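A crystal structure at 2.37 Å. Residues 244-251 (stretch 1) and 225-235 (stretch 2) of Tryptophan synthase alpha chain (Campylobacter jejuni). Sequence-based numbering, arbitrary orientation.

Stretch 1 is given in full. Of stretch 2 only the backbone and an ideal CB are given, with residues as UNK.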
# COMPACT_ATOMS: atom_id res chain seq x y z
N LYS B 244 6.74 17.46 -20.06
CA LYS B 244 7.44 18.68 -19.63
C LYS B 244 7.68 18.69 -18.11
O LYS B 244 8.75 19.06 -17.65
CB LYS B 244 6.71 19.96 -20.12
CG LYS B 244 6.78 21.20 -19.18
CD LYS B 244 5.84 22.34 -19.62
CE LYS B 244 5.23 23.07 -18.43
NZ LYS B 244 5.11 24.53 -18.72
N ASP B 245 6.67 18.27 -17.35
CA ASP B 245 6.73 18.16 -15.90
C ASP B 245 7.71 17.08 -15.41
O ASP B 245 8.25 17.19 -14.32
CB ASP B 245 5.35 17.79 -15.36
CG ASP B 245 4.37 18.90 -15.46
OD1 ASP B 245 4.77 20.01 -15.89
OD2 ASP B 245 3.19 18.68 -15.11
N ILE B 246 7.92 16.04 -16.22
CA ILE B 246 8.88 15.01 -15.90
C ILE B 246 10.30 15.40 -16.28
O ILE B 246 11.24 14.64 -16.11
CB ILE B 246 8.53 13.70 -16.59
CG1 ILE B 246 7.33 13.05 -15.95
CG2 ILE B 246 9.67 12.75 -16.54
CD1 ILE B 246 6.77 11.93 -16.77
N GLU B 247 10.47 16.59 -16.83
CA GLU B 247 11.83 16.99 -17.10
C GLU B 247 12.15 18.21 -16.24
O GLU B 247 13.30 18.69 -16.20
CB GLU B 247 12.03 17.24 -18.59
CG GLU B 247 13.51 17.19 -18.96
CD GLU B 247 13.76 16.84 -20.41
OE1 GLU B 247 12.86 17.08 -21.25
OE2 GLU B 247 14.88 16.34 -20.70
N GLU B 248 11.09 18.68 -15.58
CA GLU B 248 11.20 19.70 -14.54
C GLU B 248 11.76 18.97 -13.32
O GLU B 248 12.66 19.45 -12.63
CB GLU B 248 9.82 20.29 -14.23
CG GLU B 248 9.82 21.63 -13.49
CD GLU B 248 8.66 22.57 -13.94
OE1 GLU B 248 7.69 22.10 -14.60
OE2 GLU B 248 8.74 23.79 -13.64
N ILE B 249 11.25 17.79 -13.08
CA ILE B 249 11.68 17.03 -11.93
C ILE B 249 13.15 16.60 -12.04
O ILE B 249 13.86 16.66 -11.05
CB ILE B 249 10.69 15.91 -11.67
CG1 ILE B 249 9.33 16.53 -11.32
CG2 ILE B 249 11.17 14.94 -10.57
CD1 ILE B 249 8.14 15.57 -11.33
N PHE B 250 13.64 16.27 -13.23
CA PHE B 250 14.99 15.70 -13.34
C PHE B 250 16.08 16.58 -13.96
O PHE B 250 17.03 16.06 -14.54
CB PHE B 250 14.94 14.37 -14.12
CG PHE B 250 14.27 13.22 -13.40
CD1 PHE B 250 14.87 12.62 -12.27
CD2 PHE B 250 13.07 12.70 -13.87
CE1 PHE B 250 14.25 11.56 -11.61
CE2 PHE B 250 12.46 11.63 -13.23
CZ PHE B 250 13.04 11.05 -12.09
N LYS B 251 15.99 17.90 -13.84
CA LYS B 251 17.08 18.77 -14.31
C LYS B 251 18.41 18.57 -13.54
O LYS B 251 19.50 19.01 -13.96
CB LYS B 251 16.66 20.24 -14.21
CG LYS B 251 15.16 20.50 -14.00
CD LYS B 251 14.98 21.98 -13.57
CE LYS B 251 13.57 22.31 -13.09
NZ LYS B 251 13.61 23.29 -11.98
N UNK B 225 14.60 7.93 -6.95
CA UNK B 225 13.34 7.31 -7.37
C UNK B 225 12.14 8.20 -7.07
O UNK B 225 11.79 8.36 -5.90
CB UNK B 225 13.16 5.96 -6.68
N UNK B 226 11.51 8.79 -8.10
CA UNK B 226 10.30 9.56 -7.91
C UNK B 226 9.00 8.74 -8.16
O UNK B 226 8.84 8.10 -9.22
CB UNK B 226 10.34 10.77 -8.84
N UNK B 227 8.11 8.74 -7.16
CA UNK B 227 6.86 7.95 -7.21
C UNK B 227 5.55 8.75 -7.36
O UNK B 227 5.15 9.17 -8.46
CB UNK B 227 6.76 7.11 -5.93
N UNK B 228 4.89 8.95 -6.23
CA UNK B 228 3.71 9.79 -6.13
C UNK B 228 3.70 10.92 -7.14
O UNK B 228 2.79 10.98 -7.96
CB UNK B 228 3.60 10.37 -4.72
N UNK B 229 4.72 11.78 -7.09
CA UNK B 229 4.82 12.96 -7.93
C UNK B 229 4.73 12.75 -9.43
O UNK B 229 4.05 13.52 -10.10
CB UNK B 229 6.15 13.66 -7.63
N UNK B 230 5.43 11.74 -9.96
CA UNK B 230 5.38 11.46 -11.38
C UNK B 230 3.95 11.09 -11.73
O UNK B 230 3.36 11.68 -12.62
CB UNK B 230 6.36 10.35 -11.77
N UNK B 231 3.37 10.16 -10.98
CA UNK B 231 1.97 9.82 -11.17
C UNK B 231 1.08 11.09 -11.23
O UNK B 231 0.12 11.15 -12.02
CB UNK B 231 1.51 8.90 -10.04
N UNK B 232 1.43 12.12 -10.44
CA UNK B 232 0.61 13.33 -10.38
C UNK B 232 0.69 14.06 -11.72
O UNK B 232 -0.25 14.73 -12.11
CB UNK B 232 1.06 14.24 -9.24
N UNK B 233 1.81 13.90 -12.42
CA UNK B 233 1.97 14.46 -13.78
C UNK B 233 0.96 13.85 -14.73
O UNK B 233 0.39 14.52 -15.53
CB UNK B 233 3.39 14.22 -14.31
N UNK B 234 0.70 12.57 -14.59
CA UNK B 234 -0.20 11.92 -15.50
C UNK B 234 -1.67 12.32 -15.39
O UNK B 234 -2.51 11.81 -16.13
CB UNK B 234 -0.08 10.41 -15.30
N UNK B 235 -1.99 13.24 -14.49
CA UNK B 235 -3.39 13.58 -14.32
C UNK B 235 -3.80 14.61 -15.36
O UNK B 235 -4.95 14.99 -15.43
CB UNK B 235 -3.65 14.10 -12.91

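Stretch 1 offers stretch 2 an almost wholly apolar surface: Ile246, Ile249 and Phe250, with the CB of Asp245 at one end. The helices 244-248 and 228-233 run nearly antiparallel, at 154°, with axes 9.6 Å apart, so any contact between them must come from side chains.

Position 225 lies in a strand, and its CA-to-CB bond points away from stretch 1. Nothing visible constrains it beyond the extended backbone, which favours beta-branched residues but tolerates many. It is Ile225, with little part in this contact.

Position 226, also extended, points toward stretch 1. Its ideal CB is 4.2 Å from Phe250 CZ and 4.6 Å from Ile249 CG2, so a short, branched apolar side chain such as valine or isoleucine would reach both at once; alanine would be tolerated but would leave the contact looser. The residue is Val226, with chi1 in the t well. Its CG2 touches both neighbours, at 4.0 Å from Ile249 CG2 and 4.0 Å from Phe250 CZ.

At 227 phi/psi is -109/-99, a region unfavourable for residues carrying a CB, so glycine is the natural guess. Gly227 it is, and its O accepts a hydrogen bond from the N of residue 231, at 3.2 Å, as the chain turns into the helix.

Position 228 is out of reach of stretch 1, which therefore gives no guidance; near a helix start, serine, threonine or aspartate would be common. It is Thr228.

Position 229 points toward stretch 1, its ideal CB 4.6 Å from Ile249 CD1. A small residue such as alanine, serine or cysteine would fit here comfortably. Ser229 makes no close contact across the stretches.

At 230 the CA-to-CB bond points sideways, and the ideal CB is 5.1 Å from Ile246 CG1. To profit from the isoleucines and Phe250, a side chain must extend, so isoleucine, leucine or methionine would suit. Ile230 does this: its CG1 lies 4.1 Å from Ile246 CG1, while CD1 reaches Ile249 CD1 at 3.9 Å and Phe250 CE2 at 4.3 Å.

Positions 231 and 232 are without contacts to stretch 1, and many helix-compatible residues could serve. They are Val231 and Lys232.

Position 233 faces stretch 1 closely: its CA is 6.4 Å from Asp245 CA, and the ideal CB is 4.2 Å from Asp245 CB and 4.4 Å from Ile246 CG1. Such proximity favours something compact, alanine, serine, cysteine or perhaps valine. Cys233, with chi1 in the m well, places SG 3.6 Å from Asp245 CB, 4.0 Å from Ile249 CD1 and 4.3 Å from Ile246 CG1, so one sulfur packs against three residues.

At 234 CA-to-CB points away, and only a long side chain could return to stretch 1; methionine or an aromatic could do so. Phe234 swings its ring back, bringing CE2 to 4.0 Å from Ile246 CD1.

Position 235 sees nothing of stretch 1, and a polar residue is as plausible as any. It is Lys235.

Stretch 2 225-235: IVGTSIVKCFK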
# COMPACT_ATOMS: atom_id res chain seq x y z
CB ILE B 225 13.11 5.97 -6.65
CG1 ILE B 225 14.33 5.06 -6.77
CG2 ILE B 225 11.86 5.25 -7.17
CD1 ILE B 225 14.17 3.71 -6.06
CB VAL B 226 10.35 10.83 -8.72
CG1 VAL B 226 9.09 11.70 -8.49
CG2 VAL B 226 11.63 11.62 -8.36
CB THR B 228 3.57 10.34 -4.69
OG1 THR B 228 4.76 11.09 -4.33
CG2 THR B 228 3.37 9.14 -3.73
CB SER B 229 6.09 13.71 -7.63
OG SER B 229 5.92 14.35 -6.41
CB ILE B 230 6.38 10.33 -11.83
CG1 ILE B 230 7.67 10.94 -12.40
CG2 ILE B 230 5.82 9.52 -13.01
CD1 ILE B 230 8.50 11.71 -11.44
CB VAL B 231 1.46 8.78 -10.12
CG1 VAL B 231 -0.05 8.51 -10.30
CG2 VAL B 231 2.23 7.46 -10.26
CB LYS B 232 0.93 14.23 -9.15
CG LYS B 232 1.94 15.40 -9.35
CD LYS B 232 2.01 16.35 -8.12
CE LYS B 232 2.83 15.73 -6.93
NZ LYS B 232 3.22 16.69 -5.84
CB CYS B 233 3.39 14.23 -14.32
SG CYS B 233 4.64 14.99 -13.26
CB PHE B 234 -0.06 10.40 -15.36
CG PHE B 234 1.17 9.86 -16.01
CD1 PHE B 234 1.07 8.97 -17.10
CD2 PHE B 234 2.43 10.21 -15.56
CE1 PHE B 234 2.22 8.43 -17.68
CE2 PHE B 234 3.57 9.67 -16.16
CZ PHE B 234 3.46 8.78 -17.22
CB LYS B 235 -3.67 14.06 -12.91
CG LYS B 235 -5.15 14.12 -12.54
CD LYS B 235 -5.36 13.95 -11.01
CE LYS B 235 -6.49 14.85 -10.46
NZ LYS B 235 -6.32 16.31 -10.82
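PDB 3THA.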